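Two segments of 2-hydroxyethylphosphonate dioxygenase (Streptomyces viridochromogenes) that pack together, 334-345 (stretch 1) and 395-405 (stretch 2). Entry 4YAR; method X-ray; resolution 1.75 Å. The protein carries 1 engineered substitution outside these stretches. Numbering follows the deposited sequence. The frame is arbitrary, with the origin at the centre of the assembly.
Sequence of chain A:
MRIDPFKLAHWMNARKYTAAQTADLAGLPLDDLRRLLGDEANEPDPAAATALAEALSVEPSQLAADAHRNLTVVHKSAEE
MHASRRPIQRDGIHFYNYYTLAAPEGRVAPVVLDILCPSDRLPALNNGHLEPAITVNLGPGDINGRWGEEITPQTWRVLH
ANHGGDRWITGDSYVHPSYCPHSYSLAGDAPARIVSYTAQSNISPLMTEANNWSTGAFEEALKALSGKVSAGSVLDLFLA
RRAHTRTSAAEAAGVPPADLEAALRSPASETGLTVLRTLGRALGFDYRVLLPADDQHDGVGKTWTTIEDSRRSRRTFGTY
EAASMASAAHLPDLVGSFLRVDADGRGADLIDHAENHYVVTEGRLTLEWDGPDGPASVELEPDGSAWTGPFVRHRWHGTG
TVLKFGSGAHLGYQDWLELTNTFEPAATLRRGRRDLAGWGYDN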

# COMPACT_ATOMS: atom_id res chain seq x y z
N LEU A 334 1.31 -4.62 -1.97
CA LEU A 334 0.05 -4.82 -2.74
C LEU A 334 -0.27 -6.31 -2.91
O LEU A 334 0.51 -7.07 -3.49
CB LEU A 334 0.20 -4.11 -4.08
CG LEU A 334 -0.94 -4.16 -5.10
CD1 LEU A 334 -2.21 -3.63 -4.45
CD2 LEU A 334 -0.60 -3.33 -6.35
N VAL A 335 -1.39 -6.78 -2.36
CA VAL A 335 -1.61 -8.20 -2.38
C VAL A 335 -3.07 -8.39 -2.76
O VAL A 335 -3.95 -7.54 -2.40
CB VAL A 335 -1.34 -8.85 -0.98
CG1 VAL A 335 -1.77 -10.27 -0.97
CG2 VAL A 335 0.14 -8.79 -0.57
N GLY A 336 -3.35 -9.51 -3.41
CA GLY A 336 -4.77 -9.90 -3.74
C GLY A 336 -4.95 -11.37 -3.73
O GLY A 336 -4.15 -12.08 -4.33
N SER A 337 -6.05 -11.84 -3.09
CA SER A 337 -6.37 -13.29 -3.03
C SER A 337 -7.88 -13.50 -3.20
O SER A 337 -8.67 -12.65 -2.81
CB SER A 337 -5.93 -13.88 -1.66
OG SER A 337 -4.54 -13.65 -1.42
N PHE A 338 -8.26 -14.61 -3.82
CA PHE A 338 -9.65 -15.11 -3.79
C PHE A 338 -9.75 -16.07 -2.61
O PHE A 338 -8.87 -16.94 -2.47
CB PHE A 338 -10.04 -15.85 -5.05
CG PHE A 338 -9.82 -15.13 -6.35
CD1 PHE A 338 -10.81 -14.31 -6.90
CD2 PHE A 338 -8.68 -15.35 -7.09
CE1 PHE A 338 -10.60 -13.68 -8.13
CE2 PHE A 338 -8.52 -14.80 -8.39
CZ PHE A 338 -9.47 -13.90 -8.85
N LEU A 339 -10.75 -15.91 -1.78
CA LEU A 339 -11.00 -16.81 -0.62
C LEU A 339 -12.39 -17.48 -0.66
O LEU A 339 -13.41 -16.83 -0.68
CB LEU A 339 -10.87 -16.10 0.69
CG LEU A 339 -9.56 -15.47 1.10
CD1 LEU A 339 -9.69 -14.93 2.49
CD2 LEU A 339 -8.43 -16.53 1.08
N ARG A 340 -12.37 -18.79 -0.63
CA ARG A 340 -13.59 -19.59 -0.43
C ARG A 340 -13.80 -19.93 1.07
O ARG A 340 -12.89 -20.44 1.70
CB ARG A 340 -13.43 -20.85 -1.27
CG ARG A 340 -14.69 -21.47 -1.76
CD ARG A 340 -14.38 -22.83 -2.35
NE ARG A 340 -15.20 -23.08 -3.52
CZ ARG A 340 -15.33 -24.28 -4.11
NH1 ARG A 340 -14.68 -25.35 -3.64
NH2 ARG A 340 -16.12 -24.40 -5.18
N VAL A 341 -14.99 -19.61 1.62
CA VAL A 341 -15.33 -19.85 3.00
C VAL A 341 -16.37 -20.99 3.00
O VAL A 341 -17.28 -20.98 2.19
CB VAL A 341 -15.96 -18.55 3.62
CG1 VAL A 341 -16.23 -18.73 5.09
CG2 VAL A 341 -15.05 -17.35 3.38
N ASP A 342 -16.24 -21.91 3.92
CA ASP A 342 -17.18 -23.05 3.97
C ASP A 342 -17.35 -23.67 5.36
O ASP A 342 -16.97 -24.81 5.54
CB ASP A 342 -16.69 -24.15 2.98
CG ASP A 342 -15.34 -24.84 3.42
OD1 ASP A 342 -14.56 -24.31 4.25
OD2 ASP A 342 -15.06 -25.96 2.90
N ALA A 343 -17.92 -22.93 6.31
CA ALA A 343 -18.26 -23.48 7.65
C ALA A 343 -19.00 -22.46 8.58
O ALA A 343 -18.83 -21.25 8.45
CB ALA A 343 -17.00 -24.04 8.34
N ASP A 344 -19.79 -22.99 9.54
CA ASP A 344 -20.66 -22.18 10.44
C ASP A 344 -19.96 -21.58 11.68
O ASP A 344 -20.41 -20.58 12.23
CB ASP A 344 -21.86 -23.03 10.90
CG ASP A 344 -23.10 -22.19 11.27
OD1 ASP A 344 -22.99 -20.99 11.64
OD2 ASP A 344 -24.22 -22.77 11.20
N GLY A 345 -18.89 -22.19 12.15
CA GLY A 345 -18.07 -21.61 13.22
C GLY A 345 -16.62 -22.00 13.03
O GLY A 345 -16.22 -22.44 11.94
N ARG A 395 -12.13 -13.26 11.49
CA ARG A 395 -12.39 -14.51 10.82
C ARG A 395 -13.72 -14.37 10.07
O ARG A 395 -14.52 -13.49 10.34
CB ARG A 395 -12.46 -15.65 11.84
CG ARG A 395 -13.57 -15.43 12.82
CD ARG A 395 -13.39 -16.35 14.01
NE ARG A 395 -12.35 -15.84 14.90
CZ ARG A 395 -12.47 -14.82 15.73
NH1 ARG A 395 -13.62 -14.22 15.87
NH2 ARG A 395 -11.42 -14.43 16.47
N TRP A 396 -13.88 -15.21 9.07
CA TRP A 396 -15.15 -15.31 8.28
C TRP A 396 -15.82 -16.68 8.57
O TRP A 396 -15.12 -17.70 8.62
CB TRP A 396 -14.89 -15.19 6.81
CG TRP A 396 -14.44 -13.87 6.33
CD1 TRP A 396 -13.15 -13.49 6.17
CD2 TRP A 396 -15.25 -12.77 5.88
NE1 TRP A 396 -13.10 -12.19 5.69
CE2 TRP A 396 -14.37 -11.72 5.50
CE3 TRP A 396 -16.63 -12.53 5.79
CZ2 TRP A 396 -14.84 -10.50 5.04
CZ3 TRP A 396 -17.07 -11.33 5.36
CH2 TRP A 396 -16.19 -10.33 4.94
N HIS A 397 -17.15 -16.66 8.72
CA HIS A 397 -18.00 -17.89 8.80
C HIS A 397 -19.07 -17.81 7.68
O HIS A 397 -19.38 -16.72 7.19
CB HIS A 397 -18.81 -18.08 10.15
CG HIS A 397 -17.99 -17.99 11.42
ND1 HIS A 397 -16.77 -18.63 11.59
CD2 HIS A 397 -18.25 -17.37 12.59
CE1 HIS A 397 -16.29 -18.36 12.80
NE2 HIS A 397 -17.18 -17.61 13.42
N GLY A 398 -19.66 -18.96 7.34
CA GLY A 398 -20.65 -19.03 6.25
C GLY A 398 -20.15 -19.83 5.06
O GLY A 398 -19.17 -20.56 5.17
N THR A 399 -20.91 -19.78 3.96
CA THR A 399 -20.60 -20.50 2.78
C THR A 399 -20.70 -19.49 1.64
O THR A 399 -21.76 -18.99 1.33
CB THR A 399 -21.60 -21.66 2.58
OG1 THR A 399 -21.37 -22.59 3.64
CG2 THR A 399 -21.39 -22.38 1.24
N GLY A 400 -19.56 -19.20 1.06
CA GLY A 400 -19.48 -18.09 0.16
C GLY A 400 -18.04 -17.81 -0.20
O GLY A 400 -17.14 -18.67 -0.07
N THR A 401 -17.88 -16.67 -0.83
CA THR A 401 -16.62 -16.26 -1.44
C THR A 401 -16.42 -14.80 -1.14
O THR A 401 -17.33 -13.96 -1.21
CB THR A 401 -16.63 -16.43 -2.99
OG1 THR A 401 -16.98 -17.76 -3.29
CG2 THR A 401 -15.20 -16.18 -3.60
N VAL A 402 -15.16 -14.50 -0.86
CA VAL A 402 -14.81 -13.14 -0.64
C VAL A 402 -13.49 -12.84 -1.33
O VAL A 402 -12.59 -13.71 -1.34
CB VAL A 402 -14.79 -12.85 0.88
CG1 VAL A 402 -13.65 -13.58 1.58
CG2 VAL A 402 -14.63 -11.37 1.16
N LEU A 403 -13.34 -11.63 -1.83
CA LEU A 403 -12.01 -11.20 -2.37
C LEU A 403 -11.29 -10.44 -1.26
O LEU A 403 -11.92 -9.66 -0.55
CB LEU A 403 -12.22 -10.31 -3.59
CG LEU A 403 -12.99 -10.83 -4.81
CD1 LEU A 403 -12.80 -9.98 -6.05
CD2 LEU A 403 -12.63 -12.24 -5.08
N LYS A 404 -10.00 -10.76 -1.08
CA LYS A 404 -9.17 -10.18 -0.06
C LYS A 404 -8.07 -9.37 -0.72
O LYS A 404 -7.17 -9.92 -1.40
CB LYS A 404 -8.56 -11.24 0.83
CG LYS A 404 -7.52 -10.70 1.78
CD LYS A 404 -7.17 -11.82 2.74
CE LYS A 404 -6.17 -11.37 3.78
NZ LYS A 404 -6.65 -11.85 5.06
N PHE A 405 -8.07 -8.09 -0.46
CA PHE A 405 -7.02 -7.19 -0.99
C PHE A 405 -6.21 -6.69 0.19
O PHE A 405 -6.72 -6.51 1.32
CB PHE A 405 -7.60 -6.01 -1.79
CG PHE A 405 -8.40 -6.40 -3.00
CD1 PHE A 405 -7.76 -6.67 -4.22
CD2 PHE A 405 -9.76 -6.58 -2.92
CE1 PHE A 405 -8.49 -7.00 -5.37
CE2 PHE A 405 -10.50 -6.89 -4.06
CZ PHE A 405 -9.86 -7.13 -5.27

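What fixes the two stretches side by side? Strand 335-343 runs antiparallel to strand 400-405, and a ladder of backbone hydrogen bonds locks their register. Ser337 pairs with Lys404 (Ser337 N to Lys404 O 2.8 Å, Lys404 N to Ser337 O 2.9 Å), Leu339 with Val402 (Leu339 N to Val402 O and Val402 N to Leu339 O, both 2.9 Å), and Val341 with Gly400 (Val341 N to Gly400 O 2.9 Å, Gly400 N to Val341 O 3.1 Å). The ladder reaches Ala343, whose N lies 2.9 Å from Gly398 O and whose O lies 2.7 Å from Gly398 N. Between these pairs the chains draw closer, and CA-H...O contacts such as Thr401 CA to Leu339 O, 3.3 Å, use the space.

Which bump fills the hollow at the corner? Val341 does, and no residue of its stretch is covered more by the other. Its partner Gly400 offers no side chain, and the chain turns a corner at Gly398 and Thr399, so the backbone from Trp396 to Gly398 forms the wall of a pocket. Val341 CG1 reaches into it, 3.5 Å from Gly398 O and 3.8 Å from Trp396 O, while Val341 CG2 lies 4.1 Å from Trp396 CB and 4.4 Å from Val402 CG1. A short, branched side chain suits this place: both methyls lie near Trp396 CB, CG1 also reaching the carbonyls of Trp396 and Gly398 and CG2 also meeting Val402. Glycine suits Gly398's place too: at its backbone angles a CB would be jammed against the preceding carbonyl oxygen.

How do the remaining side chains fit along the ladder? On the face shared with Val341, Leu339 CB meets Val402 CG1 at 3.9 Å, and Leu339 CD1 lies 4.0 Å from Lys404 CD. The lysine thus lends its aliphatic part to the contact while its end leads away, its NZ hydrogen-bonded elsewhere in the structure. On the other face, buried Phe338 and Leu403 press tightly together, with Phe338 CD1 only 3.3 Å from Leu403 CD2. Further along this face, Gly336 lies opposite Phe405, its CA 4.4 Å from Phe405 CD1.

What closes the far end? The His397 ring provides a flat surface for Gly345, whose CA sits 3.8 Å from the centroid of the His397 ring, over one face, in a CH-pi contact. The CA lies 18° off the ring normal. The fit has a cost: His397 ND1 is buried by the contact without a polar partner. Ala343, Asp344 and Gly345 are poorly ordered, so this end is less sharply defined than the ladder.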